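Side-chain contacts in citrate synthase (Metallosphaera sedula, PDB 6ABX), which probably catalyses the condensation of oxaloacetate with acetyl-CoA and water to citrate and CoA, a step of the tricarboxylic acid cycle: residues N151-Y154 with M155-E159; K267-A270 with N271-S274. All coordinates share one frame; numbering follows the deposited sequence.

Contact 1: N151-Y154 with M155-E159; sequences NFLY and MIRGE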
ATOM      1  N   ASN A 151      -2.393   8.257  27.973  1.00 11.38           N
ATOM      2  CA  ASN A 151      -3.695   7.883  27.488  1.00 11.81           C
ATOM      3  C   ASN A 151      -3.691   6.462  26.899  1.00 11.62           C
ATOM      4  O   ASN A 151      -4.695   5.724  27.024  1.00 13.45           O
ATOM      5  CB  ASN A 151      -4.214   8.843  26.418  1.00 11.44           C
ATOM      6  CG  ASN A 151      -5.585   8.453  25.937  1.00 11.63           C
ATOM      7  OD1 ASN A 151      -6.547   8.535  26.721  1.00 13.85           O
ATOM      8  ND2 ASN A 151      -5.702   8.098  24.674  1.00 11.54           N
ATOM      9  N   PHE A 152      -2.624   6.094  26.181  1.00  9.96           N
ATOM     10  CA  PHE A 152      -2.559   4.798  25.539  1.00 10.75           C
ATOM     11  C   PHE A 152      -2.636   3.690  26.618  1.00 10.43           C
ATOM     12  O   PHE A 152      -3.426   2.734  26.507  1.00 11.15           O
ATOM     13  CB  PHE A 152      -1.260   4.688  24.719  1.00 10.41           C
ATOM     14  CG  PHE A 152      -1.257   3.666  23.608  1.00 10.89           C
ATOM     15  CD1 PHE A 152      -2.219   2.676  23.500  1.00 10.48           C
ATOM     16  CD2 PHE A 152      -0.267   3.705  22.645  1.00 11.64           C
ATOM     17  CE1 PHE A 152      -2.203   1.764  22.462  1.00 10.49           C
ATOM     18  CE2 PHE A 152      -0.238   2.764  21.628  1.00 12.45           C
ATOM     19  CZ  PHE A 152      -1.232   1.839  21.501  1.00 11.11           C
ATOM     20  N   LEU A 153      -1.895   3.869  27.693  1.00 10.52           N
ATOM     21  CA  LEU A 153      -1.919   2.890  28.793  1.00 12.51           C
ATOM     22  C   LEU A 153      -3.260   2.912  29.526  1.00 12.90           C
ATOM     23  O   LEU A 153      -3.791   1.881  29.893  1.00 11.07           O
ATOM     24  CB  LEU A 153      -0.767   3.138  29.757  1.00 12.63           C
ATOM     25  CG  LEU A 153       0.624   2.836  29.194  1.00 13.27           C
ATOM     26  CD1 LEU A 153       1.690   3.227  30.193  1.00 13.92           C
ATOM     27  CD2 LEU A 153       0.748   1.388  28.798  1.00 14.53           C
ATOM     28  N   TYR A 154      -3.848   4.092  29.666  1.00 11.39           N
ATOM     29  CA  TYR A 154      -5.179   4.255  30.285  1.00 12.78           C
ATOM     30  C   TYR A 154      -6.238   3.474  29.492  1.00 12.23           C
ATOM     31  O   TYR A 154      -7.048   2.755  30.046  1.00 12.39           O
ATOM     32  CB  TYR A 154      -5.538   5.739  30.367  1.00 13.19           C
ATOM     33  CG  TYR A 154      -6.986   6.010  30.645  1.00 13.56           C
ATOM     34  CD1 TYR A 154      -7.522   5.717  31.888  1.00 16.34           C
ATOM     35  CD2 TYR A 154      -7.837   6.460  29.661  1.00 15.53           C
ATOM     36  CE1 TYR A 154      -8.880   5.893  32.125  1.00 16.92           C
ATOM     37  CE2 TYR A 154      -9.189   6.676  29.895  1.00 15.68           C
ATOM     38  CZ  TYR A 154      -9.703   6.410  31.149  1.00 18.76           C
ATOM     39  OH  TYR A 154     -11.046   6.584  31.399  1.00 20.26           O
ATOM     40  N   MET A 155      -6.175   3.523  28.170  1.00 10.81           N
ATOM     41  CA  MET A 155      -7.164   2.876  27.345  1.00 10.78           C
ATOM     42  C   MET A 155      -7.021   1.345  27.400  1.00 11.43           C
ATOM     43  O   MET A 155      -7.965   0.648  27.076  1.00 12.63           O
ATOM     44  CB  MET A 155      -7.100   3.361  25.904  1.00 11.37           C
ATOM     45  CG  MET A 155      -7.569   4.827  25.733  1.00 11.61           C
ATOM     46  SD  MET A 155      -7.719   5.303  24.008  1.00 12.45           S
ATOM     47  CE  MET A 155      -6.032   4.961  23.475  1.00 12.04           C
ATOM     48  N   ILE A 156      -5.812   0.825  27.645  1.00 10.99           N
ATOM     49  CA  ILE A 156      -5.610  -0.633  27.816  1.00 14.73           C
ATOM     50  C   ILE A 156      -6.041  -1.102  29.202  1.00 15.58           C
ATOM     51  O   ILE A 156      -6.611  -2.210  29.354  1.00 14.39           O
ATOM     52  CB  ILE A 156      -4.108  -0.954  27.574  1.00 17.81           C
ATOM     53  CG1 ILE A 156      -3.661  -0.573  26.170  1.00 22.32           C
ATOM     54  CG2 ILE A 156      -3.813  -2.410  27.859  1.00 22.63           C
ATOM     55  CD1 ILE A 156      -4.207  -1.524  25.171  1.00 20.29           C
ATOM     56  N   ARG A 157      -5.611  -0.360  30.234  1.00 15.62           N
ATOM     57  CA  ARG A 157      -5.757  -0.815  31.620  1.00 17.66           C
ATOM     58  C   ARG A 157      -7.090  -0.379  32.205  1.00 20.11           C
ATOM     59  O   ARG A 157      -7.605  -1.034  33.124  1.00 20.01           O
ATOM     60  CB  ARG A 157      -4.588  -0.283  32.458  1.00 20.16           C
ATOM     61  CG  ARG A 157      -3.300  -1.077  32.237  1.00 22.59           C
ATOM     62  CD  ARG A 157      -2.184  -0.264  31.681  1.00 28.39           C
ATOM     63  NE  ARG A 157      -0.865  -0.848  31.921  1.00 27.66           N
ATOM     64  CZ  ARG A 157       0.080  -0.223  32.554  1.00 27.91           C
ATOM     65  NH1 ARG A 157      -0.222   0.773  33.373  1.00 27.34           N
ATOM     66  NH2 ARG A 157       1.325  -0.565  32.311  1.00 24.20           N
ATOM     67  N   GLY A 158      -7.618   0.750  31.749  1.00 17.64           N
ATOM     68  CA  GLY A 158      -8.849   1.333  32.312  1.00 19.36           C
ATOM     69  C   GLY A 158      -8.594   2.099  33.588  1.00 20.05           C
ATOM     70  O   GLY A 158      -9.533   2.494  34.268  1.00 22.37           O
ATOM     71  N   GLU A 159      -7.327   2.325  33.918  1.00 21.67           N
ATOM     72  CA  GLU A 159      -6.936   3.228  34.989  1.00 23.80           C
ATOM     73  C   GLU A 159      -5.632   3.913  34.595  1.00 21.80           C
ATOM     74  O   GLU A 159      -4.871   3.399  33.763  1.00 19.64           O
ATOM     75  CB  GLU A 159      -6.848   2.511  36.338  1.00 30.11           C
ATOM     76  CG  GLU A 159      -5.828   1.418  36.444  1.00 34.12           C
ATOM     77  CD  GLU A 159      -5.702   0.877  37.873  1.00 45.22           C
ATOM     78  OE1 GLU A 159      -5.496  -0.345  38.029  1.00 50.55           O
ATOM     79  OE2 GLU A 159      -5.811   1.677  38.841  1.00 54.35           O
TER
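M155 and N151 meet twice, one helical turn apart. The backbone N of M155 donates to N151 O at 2.9 Å, and the thioether chain, bent at its last torsion (chi3 -58°), slants across the N151 amide so that M155 CE lies 3.4 Å from N151 ND2. The other end of that amide is held from outside, OD1 accepting from D143 N. I156 repeats the helical bond to F152 O, and its CG1 leans on the same oxygen at 3.3 Å. The F152 ring, close to both M155 CE and I156 CG1, also packs edge-to-face with F319. At R157 the bond from its N to L153 O (2.9 Å) is straighter, 160° at the hydrogen. L153 and R157 run alongside each other, with L153 CD2 3.9 Å above one face of the R157 guanidinium, offset toward its rim, while NH2 reaches on to D165 in a salt bridge and to M317 O. Just past the helix, G158 takes a positive phi of 80°, which favours glycine, yet its N still reaches Y154 O at 2.7 Å. The E159 backbone then passes beside Y154: its C lies at the edge of the ring, in its plane, 3.8 Å from Y154 CD1, and its O receives a CA-H contact from Y154 CA at 3.6 Å. With an alanine at Y154, the E159 backbone would probably lose its ring-edge support and a gap would open beside V140. Backbone bonds thus close the helix, while the methyl of L153 on one face and the carboxylate of D165 probably fix the arginine's charge in place.

Contact 2: K267-A270 with N271-S274; sequences KEYA and NQLS
N271 turns back on E268 with both of its nitrogens. Its backbone N donates to E268 O at 3.2 Å, arriving 61° out of the carbonyl plane, and its side-chain ND2 adds a weak bond to that same oxygen at 3.5 Å. The torsion behind this sets CG beside the backbone N (chi1 -77°), folding the amide back along the helix. ND2 also comes within 3.2 Å of K267 O, but the angle there is too poor for a hydrogen bond. The polar end of K267 is engaged elsewhere, in a salt bridge from NZ to E290 of helix 277-297.

Q272 N donates to Y269 O at 3.0 Å and L273 N to A270 O at 3.1 Å. Three successive bonds therefore each span three residues, the 3-10 pattern, and the last closes a type I beta turn from A270 to L273. This turn leads the chain from helix 261-270 into the loop before helix 277-297, within the largely helical citrate synthase fold. All three donors approach from above the carbonyl planes rather than on a lone pair. A270 O has a second donor in K275 NZ, which also bonds to L273 O and so clasps both ends of the turn.

The side chain of Q272 runs extended beside Y269, pointing the same way, with OE1 3.8 Å from Y269 CE1 and the amide plane 57° from the ring plane. L273 CB presses on A270 O at 3.4 Å. The hydroxyl of Y269 makes a weak hydrogen bond with A38 O, while the leucine side chain packs against D165 and V168 of helix 163-174.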
ATOM      1  N   LYS A 267      16.959  -1.302  26.395  1.00 15.86           N
ATOM      2  CA  LYS A 267      17.517  -2.098  27.470  1.00 17.44           C
ATOM      3  C   LYS A 267      17.704  -1.253  28.760  1.00 17.01           C
ATOM      4  O   LYS A 267      17.460  -1.722  29.878  1.00 20.23           O
ATOM      5  CB  LYS A 267      18.851  -2.689  27.024  1.00 18.14           C
ATOM      6  CG  LYS A 267      19.429  -3.689  28.029  1.00 23.11           C
ATOM      7  CD  LYS A 267      20.742  -4.254  27.651  1.00 23.46           C
ATOM      8  CE  LYS A 267      21.259  -5.133  28.777  1.00 26.91           C
ATOM      9  NZ  LYS A 267      22.478  -5.834  28.354  1.00 31.73           N
ATOM     10  N   GLU A 268      18.133  -0.011  28.585  1.00 16.32           N
ATOM     11  CA  GLU A 268      18.328   0.902  29.721  1.00 17.53           C
ATOM     12  C   GLU A 268      16.983   1.245  30.357  1.00 19.29           C
ATOM     13  O   GLU A 268      16.861   1.285  31.588  1.00 20.44           O
ATOM     14  CB  GLU A 268      18.936   2.220  29.240  1.00 18.43           C
ATOM     15  CG  GLU A 268      20.370   2.091  28.803  1.00 21.21           C
ATOM     16  CD  GLU A 268      20.946   3.300  28.073  1.00 23.07           C
ATOM     17  OE1 GLU A 268      22.160   3.321  27.902  1.00 25.23           O
ATOM     18  OE2 GLU A 268      20.185   4.159  27.630  1.00 23.26           O
ATOM     19  N   TYR A 269      16.003   1.609  29.505  1.00 21.65           N
ATOM     20  CA  TYR A 269      14.705   2.088  30.033  1.00 22.27           C
ATOM     21  C   TYR A 269      13.909   0.922  30.636  1.00 24.88           C
ATOM     22  O   TYR A 269      13.167   1.128  31.565  1.00 26.23           O
ATOM     23  CB  TYR A 269      13.916   2.843  28.972  1.00 21.88           C
ATOM     24  CG  TYR A 269      14.150   4.331  29.039  1.00 20.08           C
ATOM     25  CD1 TYR A 269      13.549   5.077  30.019  1.00 20.46           C
ATOM     26  CD2 TYR A 269      15.029   4.969  28.188  1.00 20.90           C
ATOM     27  CE1 TYR A 269      13.735   6.449  30.097  1.00 21.92           C
ATOM     28  CE2 TYR A 269      15.235   6.340  28.247  1.00 20.68           C
ATOM     29  CZ  TYR A 269      14.555   7.090  29.190  1.00 21.90           C
ATOM     30  OH  TYR A 269      14.730   8.432  29.324  1.00 24.78           O
ATOM     31  N   ALA A 270      14.133  -0.288  30.142  1.00 24.85           N
ATOM     32  CA  ALA A 270      13.505  -1.474  30.711  1.00 27.74           C
ATOM     33  C   ALA A 270      13.841  -1.574  32.204  1.00 26.57           C
ATOM     34  O   ALA A 270      13.058  -2.078  32.966  1.00 26.47           O
ATOM     35  CB  ALA A 270      13.898  -2.736  29.979  1.00 26.95           C
ATOM     36  N   ASN A 271      15.022  -1.135  32.626  1.00 31.20           N
ATOM     37  CA  ASN A 271      15.365  -1.205  34.067  1.00 32.96           C
ATOM     38  C   ASN A 271      14.352  -0.467  34.944  1.00 37.53           C
ATOM     39  O   ASN A 271      14.070  -0.945  36.044  1.00 33.93           O
ATOM     40  CB  ASN A 271      16.763  -0.683  34.336  1.00 35.05           C
ATOM     41  CG  ASN A 271      17.775  -1.723  33.932  1.00 33.17           C
ATOM     42  OD1 ASN A 271      17.857  -2.763  34.577  1.00 46.63           O
ATOM     43  ND2 ASN A 271      18.546  -1.457  32.897  1.00 35.50           N
ATOM     44  N   GLN A 272      13.788   0.640  34.437  1.00 32.70           N
ATOM     45  CA  GLN A 272      12.858   1.497  35.168  1.00 33.18           C
ATOM     46  C   GLN A 272      11.459   0.882  35.281  1.00 36.41           C
ATOM     47  O   GLN A 272      10.645   1.413  36.005  1.00 36.33           O
ATOM     48  CB  GLN A 272      12.805   2.894  34.524  1.00 33.91           C
ATOM     49  CG  GLN A 272      14.204   3.495  34.433  1.00 37.12           C
ATOM     50  CD  GLN A 272      14.286   4.935  33.986  1.00 39.50           C
ATOM     51  OE1 GLN A 272      13.274   5.605  33.771  1.00 41.70           O
ATOM     52  NE2 GLN A 272      15.518   5.411  33.847  1.00 36.86           N
ATOM     53  N   LEU A 273      11.151  -0.184  34.532  1.00 35.08           N
ATOM     54  CA  LEU A 273       9.872  -0.910  34.723  1.00 36.18           C
ATOM     55  C   LEU A 273       9.883  -1.583  36.098  1.00 38.68           C
ATOM     56  O   LEU A 273      10.882  -2.182  36.476  1.00 37.00           O
ATOM     57  CB  LEU A 273       9.685  -1.991  33.649  1.00 35.69           C
ATOM     58  CG  LEU A 273       9.348  -1.484  32.259  1.00 30.55           C
ATOM     59  CD1 LEU A 273       9.406  -2.608  31.251  1.00 31.32           C
ATOM     60  CD2 LEU A 273       7.991  -0.801  32.232  1.00 31.11           C
ATOM     61  N   SER A 274       8.753  -1.493  36.808  1.00 40.48           N
ATOM     62  CA  SER A 274       8.436  -2.429  37.855  1.00 41.45           C
ATOM     63  C   SER A 274       8.022  -3.718  37.156  1.00 42.56           C
ATOM     64  O   SER A 274       7.295  -3.664  36.164  1.00 46.31           O
ATOM     65  CB  SER A 274       7.336  -1.920  38.738  1.00 48.36           C
ATOM     66  OG  SER A 274       6.088  -2.032  38.060  1.00 50.25           O
TER

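Contacts 1 and 2 follow one another along the chain. Their centres lie 20 Å apart, and their nearest atoms, about 7 Å apart, do not touch. Helix 163-174 touches both, its D165 taking the salt bridge of R157 and also packing against L273; M317, in a loop, also meets both, through its O to R157 and by contact with L273. None of their residues is among those seen to bind a substrate. The side chain of F152 is about 12 Å from that of the oxaloacetate-binding R332, and the side chain of K267 about 10 Å from those of R262, which binds oxaloacetate, and F251, which binds acetyl-CoA.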